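Side-chain contacts in lipoprotein (Bacteroides fragilis, PDB 3RWX), which is of uncharacterised function, a putative outer-membrane lipoprotein built from two calycin-like beta-barrel domains: residues Ala40-Asn45 against Ile50-Asp55; Val79-Asn84 against Pro112-Gly117. All coordinates share one frame; numbering follows the deposited sequence. Where two conformers were deposited one is given.

Interaction 1 of 2, residues Ala40-Asn45 against Ile50-Asp55; sequences ATIVPN and INVTYD
Two side-chain amides meet at the turn end of this beta hairpin, those of Asn45 and Asn51, with their planes 76° apart. Asn45 ND2 gives a hydrogen to Asn51 OD1 at 2.9 Å. The acceptor lies nearly in the plane of the Asn45 amide, whereas the donor stands above the plane of the Asn51 carbonyl, 54° out of it, and so misses the lone pairs. Both amides have CG anti to the carbonyl carbon (chi1 -71° in each), which swings the two groups together over the face that also carries Thr41, Val43 and Thr53. OD1 of Asn51 takes a second hydrogen from the backbone N of Asn65, and Asn45 ND2 also bonds Thr49 OG1, so the pair is pinned from more than one direction. The other flat group, the Tyr54 ring, lies on the opposite face; Ala40 CB lies 4.3 Å from Tyr54 CD1, oblique to the ring, and Tyr54 OH bonds Ser22 OG.

Strands 39-44 and 50-55 run antiparallel. Thr41 with Thr53 and Val43 with Asn51 are the hydrogen-bonded pairs, the shortest bond being Thr41 N to Thr53 O at 2.8 Å. A water adds to that end, donating to Thr53 O and lying 2.9 Å from Thr41 OG1.

On the Tyr54 face the packing is apolar. Ile50 slants across Ile42, with Ile50 CD1 3.8 Å from Ile42 CG2. Val52 CG2 sits more loosely, 4.3 Å from Ile42 CG1.

Ile42, Ile50 and Val52 all press on Phe73 of strand 73-77, and backbone bonds continue outward on both flanks, from Ala40 to Tyr18 and from Tyr54 to Phe61, consistent with a place for the hairpin in the wall of the calycin-like barrel.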
loop_
_atom_site.group_PDB
_atom_site.type_symbol
_atom_site.label_atom_id
_atom_site.label_comp_id
_atom_site.label_asym_id
_atom_site.label_seq_id
_atom_site.Cartn_x
_atom_site.Cartn_y
_atom_site.Cartn_z
ATOM N N ALA A 40 18.085 -9.403 6.393
ATOM C CA ALA A 40 18.618 -9.356 7.764
ATOM C C ALA A 40 19.538 -10.547 7.963
ATOM O O ALA A 40 19.186 -11.662 7.625
ATOM C CB ALA A 40 17.504 -9.367 8.764
ATOM N N THR A 41 20.729 -10.297 8.493
ATOM C CA THR A 41 21.742 -11.307 8.689
ATOM C C THR A 41 22.141 -11.345 10.157
ATOM O O THR A 41 22.487 -10.345 10.731
ATOM C CB THR A 41 22.948 -11.013 7.819
ATOM O OG1 THR A 41 22.534 -10.962 6.451
ATOM C CG2 THR A 41 23.979 -12.088 7.951
ATOM N N ILE A 42 22.053 -12.518 10.756
ATOM C CA ILE A 42 22.414 -12.737 12.136
ATOM C C ILE A 42 23.573 -13.727 12.165
ATOM O O ILE A 42 23.415 -14.867 11.727
ATOM C CB ILE A 42 21.255 -13.359 12.913
ATOM C CG1 ILE A 42 20.054 -12.418 12.912
ATOM C CG2 ILE A 42 21.680 -13.681 14.327
ATOM C CD1 ILE A 42 18.772 -13.031 13.528
ATOM N N VAL A 43 24.720 -13.294 12.671
ATOM C CA VAL A 43 25.911 -14.098 12.665
ATOM C C VAL A 43 26.503 -14.215 14.089
ATOM O O VAL A 43 26.862 -13.206 14.686
ATOM C CB VAL A 43 26.972 -13.451 11.756
ATOM C CG1 VAL A 43 28.269 -14.328 11.731
ATOM C CG2 VAL A 43 26.416 -13.197 10.386
ATOM N N PRO A 44 26.630 -15.443 14.617
ATOM C CA PRO A 44 27.262 -15.698 15.915
ATOM C C PRO A 44 28.728 -15.308 16.025
ATOM O O PRO A 44 29.484 -15.459 15.072
ATOM C CB PRO A 44 27.127 -17.215 16.085
ATOM C CG PRO A 44 25.947 -17.565 15.318
ATOM C CD PRO A 44 25.916 -16.635 14.134
ATOM N N ASN A 45 29.104 -14.799 17.198
ATOM C CA ASN A 45 30.495 -14.508 17.536
ATOM C C ASN A 45 31.039 -15.643 18.374
ATOM O O ASN A 45 30.273 -16.447 18.890
ATOM C CB ASN A 45 30.600 -13.190 18.304
ATOM C CG ASN A 45 30.337 -11.991 17.436
ATOM O OD1 ASN A 45 30.907 -11.867 16.357
ATOM N ND2 ASN A 45 29.466 -11.093 17.897
ATOM N N ILE A 50 25.788 -12.098 19.026
ATOM C CA ILE A 50 25.537 -12.005 17.605
ATOM C C ILE A 50 25.795 -10.597 17.082
ATOM O O ILE A 50 25.692 -9.599 17.810
ATOM C CB ILE A 50 24.084 -12.385 17.224
ATOM C CG1 ILE A 50 23.061 -11.476 17.944
ATOM C CG2 ILE A 50 23.822 -13.837 17.504
ATOM C CD1 ILE A 50 21.615 -11.689 17.516
ATOM N N ASN A 51 26.159 -10.545 15.809
ATOM C CA ASN A 51 26.106 -9.332 15.028
ATOM C C ASN A 51 24.913 -9.403 14.078
ATOM O O ASN A 51 24.687 -10.422 13.439
ATOM C CB ASN A 51 27.387 -9.152 14.243
ATOM C CG ASN A 51 28.544 -8.801 15.121
ATOM O OD1 ASN A 51 28.453 -8.892 16.337
ATOM N ND2 ASN A 51 29.636 -8.370 14.513
ATOM N N VAL A 52 24.168 -8.309 13.997
ATOM C CA VAL A 52 22.997 -8.235 13.159
ATOM C C VAL A 52 23.217 -7.126 12.152
ATOM O O VAL A 52 23.585 -6.021 12.525
ATOM C CB VAL A 52 21.728 -7.916 13.993
ATOM C CG1 VAL A 52 20.512 -7.817 13.099
ATOM C CG2 VAL A 52 21.535 -8.967 15.099
ATOM N N THR A 53 22.985 -7.433 10.886
ATOM C CA THR A 53 22.941 -6.434 9.833
ATOM C C THR A 53 21.547 -6.479 9.181
ATOM O O THR A 53 21.132 -7.508 8.691
ATOM C CB THR A 53 24.031 -6.700 8.782
ATOM O OG1 THR A 53 25.307 -6.639 9.417
ATOM C CG2 THR A 53 23.987 -5.670 7.666
ATOM N N TYR A 54 20.835 -5.360 9.196
ATOM C CA TYR A 54 19.520 -5.269 8.614
ATOM C C TYR A 54 19.529 -4.204 7.540
ATOM O O TYR A 54 19.578 -3.014 7.841
ATOM C CB TYR A 54 18.508 -4.921 9.696
ATOM C CG TYR A 54 17.104 -4.557 9.210
ATOM C CD1 TYR A 54 16.514 -5.223 8.174
ATOM C CD2 TYR A 54 16.369 -3.563 9.840
ATOM C CE1 TYR A 54 15.233 -4.895 7.745
ATOM C CE2 TYR A 54 15.085 -3.233 9.437
ATOM C CZ TYR A 54 14.514 -3.902 8.393
ATOM O OH TYR A 54 13.242 -3.596 7.981
ATOM N N ASP A 55 19.526 -4.640 6.287
ATOM C CA ASP A 55 19.427 -3.730 5.161
ATOM C C ASP A 55 17.957 -3.587 4.814
ATOM O O ASP A 55 17.362 -4.459 4.194
ATOM C CB ASP A 55 20.216 -4.249 3.968
ATOM C CG ASP A 55 20.297 -3.237 2.851
ATOM O OD1 ASP A 55 19.519 -2.254 2.894
ATOM O OD2 ASP A 55 21.138 -3.428 1.948
HETATM O O HOH W 1 22.120 -8.151 5.751
#

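Interaction 2 of 2, residues Val79-Asn84 against Pro112-Gly117; sequences VELSMN and PSVMGG
Leu81 and Met83 reach across to Val114 and Met115, joining two loops of the N-terminal calycin-like beta-barrel domain: one follows strand 73-77, the other is the connection between strands 110-111 and 118-124, where a type I' beta turn reverses the chain. The backbones stay well apart, with the CA atoms of Leu81 and Val114 10.2 Å from each other, so side chains alone span the gap.

Pro112 and Ser113 lead the chain out of strand 110-111. Val114 is the first to touch, its CG2 methyl 4.4 Å from Leu81 CD1. This is a loose apolar contact, with Leu81 the buried partner. Val114 also opens the turn: its O accepts a hydrogen bond from Gly117 N at 2.8 Å.

Met115, a selenomethionine like Met83, takes the first inner position of the turn, with positive phi (48°). Its backbone also bonds Ala27, while its side chain touches Cys26 and Met28 and extends toward the other loop. Gly116 follows, again with positive phi as the turn type requires. Gly117 completes the reversal, its backbone geometry suited to a residue without a side chain. Strand 118-124 begins directly afterwards.

Met83 comes from the far loop, where its side chain also rests on Ser58. Both selenomethionines are extended as far as SE and then bend, with chi3 -83° in Met83 and -78° in Met115, and the two side chains meet tip to tip. Met115 CE lies 3.9 Å from Met83 SE and only 3.5 Å from Met83 CE, methyl against methyl.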
loop_
_atom_site.group_PDB
_atom_site.type_symbol
_atom_site.label_atom_id
_atom_site.label_comp_id
_atom_site.label_asym_id
_atom_site.label_seq_id
_atom_site.Cartn_x
_atom_site.Cartn_y
_atom_site.Cartn_z
ATOM N N VAL A 79 21.940 5.049 12.541
ATOM C CA VAL A 79 21.677 4.720 11.155
ATOM C C VAL A 79 21.721 5.984 10.312
ATOM O O VAL A 79 21.274 7.045 10.757
ATOM C CB VAL A 79 20.252 4.098 10.977
ATOM C CG1 VAL A 79 19.181 5.018 11.550
ATOM C CG2 VAL A 79 19.975 3.809 9.504
ATOM N N GLU A 80 22.264 5.870 9.110
ATOM C CA GLU A 80 22.110 6.901 8.100
ATOM C C GLU A 80 20.974 6.506 7.153
ATOM O O GLU A 80 21.168 5.667 6.269
ATOM C CB GLU A 80 23.421 7.107 7.337
ATOM C CG GLU A 80 24.458 7.865 8.164
ATOM C CD GLU A 80 25.843 7.958 7.500
ATOM O OE1 GLU A 80 25.978 8.671 6.469
ATOM O OE2 GLU A 80 26.802 7.351 8.039
ATOM N N LEU A 81 19.799 7.096 7.350
ATOM C CA LEU A 81 18.629 6.828 6.507
ATOM C C LEU A 81 18.806 7.256 5.048
ATOM O O LEU A 81 19.406 8.280 4.746
ATOM C CB LEU A 81 17.389 7.523 7.064
ATOM C CG LEU A 81 16.909 7.012 8.425
ATOM C CD1 LEU A 81 15.923 8.001 9.003
ATOM C CD2 LEU A 81 16.299 5.633 8.327
ATOM N N SER A 82 18.273 6.447 4.148
ATOM C CA SER A 82 18.271 6.769 2.725
ATOM C C SER A 82 16.912 6.469 2.144
ATOM O O SER A 82 16.767 5.571 1.342
ATOM C CB SER A 82 19.333 5.956 1.986
ATOM O OG SER A 82 19.173 4.582 2.244
HETATM N N MSE A 83 15.908 7.203 2.579
HETATM C CA MSE A 83 14.631 7.198 1.870
HETATM C C MSE A 83 14.793 7.937 0.540
HETATM O O MSE A 83 14.105 7.620 -0.436
HETATM C CB MSE A 83 13.542 7.787 2.752
HETATM C CG MSE A 83 13.144 6.802 3.836
HETATM SE SE MSE A 83 11.956 7.513 5.166
HETATM C CE MSE A 83 13.327 8.326 6.252
ATOM N N ASN A 84 15.728 8.888 0.526
ATOM C CA ASN A 84 16.289 9.479 -0.696
ATOM C C ASN A 84 17.833 9.518 -0.691
ATOM O O ASN A 84 18.489 9.239 0.333
ATOM C CB ASN A 84 15.740 10.898 -0.919
ATOM C CG ASN A 84 15.917 11.808 0.302
ATOM O OD1 ASN A 84 17.029 11.988 0.821
ATOM N ND2 ASN A 84 14.814 12.402 0.747
ATOM N N PRO A 112 13.036 7.329 16.930
ATOM C CA PRO A 112 12.066 8.248 17.551
ATOM C C PRO A 112 12.266 9.735 17.228
ATOM O O PRO A 112 11.313 10.490 17.315
ATOM C CB PRO A 112 12.278 8.007 19.048
ATOM C CG PRO A 112 13.662 7.616 19.157
ATOM C CD PRO A 112 13.947 6.776 17.933
ATOM N N SER A 113 13.472 10.138 16.842
ATOM C CA SER A 113 13.760 11.546 16.579
ATOM C C SER A 113 13.327 12.060 15.198
ATOM O O SER A 113 13.460 13.239 14.912
ATOM C CB SER A 113 15.251 11.818 16.737
ATOM O OG SER A 113 15.948 11.138 15.717
ATOM N N VAL A 114 12.813 11.203 14.333
ATOM C CA VAL A 114 12.421 11.665 13.022
ATOM C C VAL A 114 10.933 11.485 12.821
ATOM O O VAL A 114 10.346 10.500 13.260
ATOM C CB VAL A 114 13.249 10.978 11.878
ATOM C CG1 VAL A 114 14.767 11.169 12.132
ATOM C CG2 VAL A 114 12.906 9.539 11.738
HETATM N N MSE A 115 10.334 12.494 12.201
HETATM C CA MSE A 115 8.963 12.453 11.726
HETATM C C MSE A 115 7.932 11.946 12.707
HETATM O O MSE A 115 7.061 11.169 12.344
HETATM C CB MSE A 115 8.919 11.628 10.461
HETATM C CG MSE A 115 9.699 12.290 9.352
HETATM SE SE MSE A 115 9.577 11.255 7.756
HETATM C CE MSE A 115 10.818 9.845 8.134
ATOM N N GLY A 116 8.023 12.403 13.944
ATOM C CA GLY A 116 7.066 12.035 14.962
ATOM C C GLY A 116 7.295 10.654 15.526
ATOM O O GLY A 116 6.521 10.201 16.341
ATOM N N GLY A 117 8.354 9.971 15.114
ATOM C CA GLY A 117 8.542 8.581 15.492
ATOM C C GLY A 117 8.376 7.640 14.318
ATOM O O GLY A 117 7.260 7.273 13.949
#

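Following the chain from the N terminus, interaction 1 comes first: strand 39-44 leads through five linking residues into strand 50-55, closing a short hairpin. Only after that does the chain run through strand 73-77 into the first loop of interaction 2, which closes a longer excursion of 27 residues, taking in strands 93-97 and 110-111, when it reaches the turn before strand 118-124. The two contacts are therefore in series, neither nesting nor crossing. The centres of interactions 1 and 2 lie 21 Å apart, and they do not touch. Strand 73-77 leads from the first contact into the second, which ties the loop beyond that strand to the connection between strands 110-111 and 118-124.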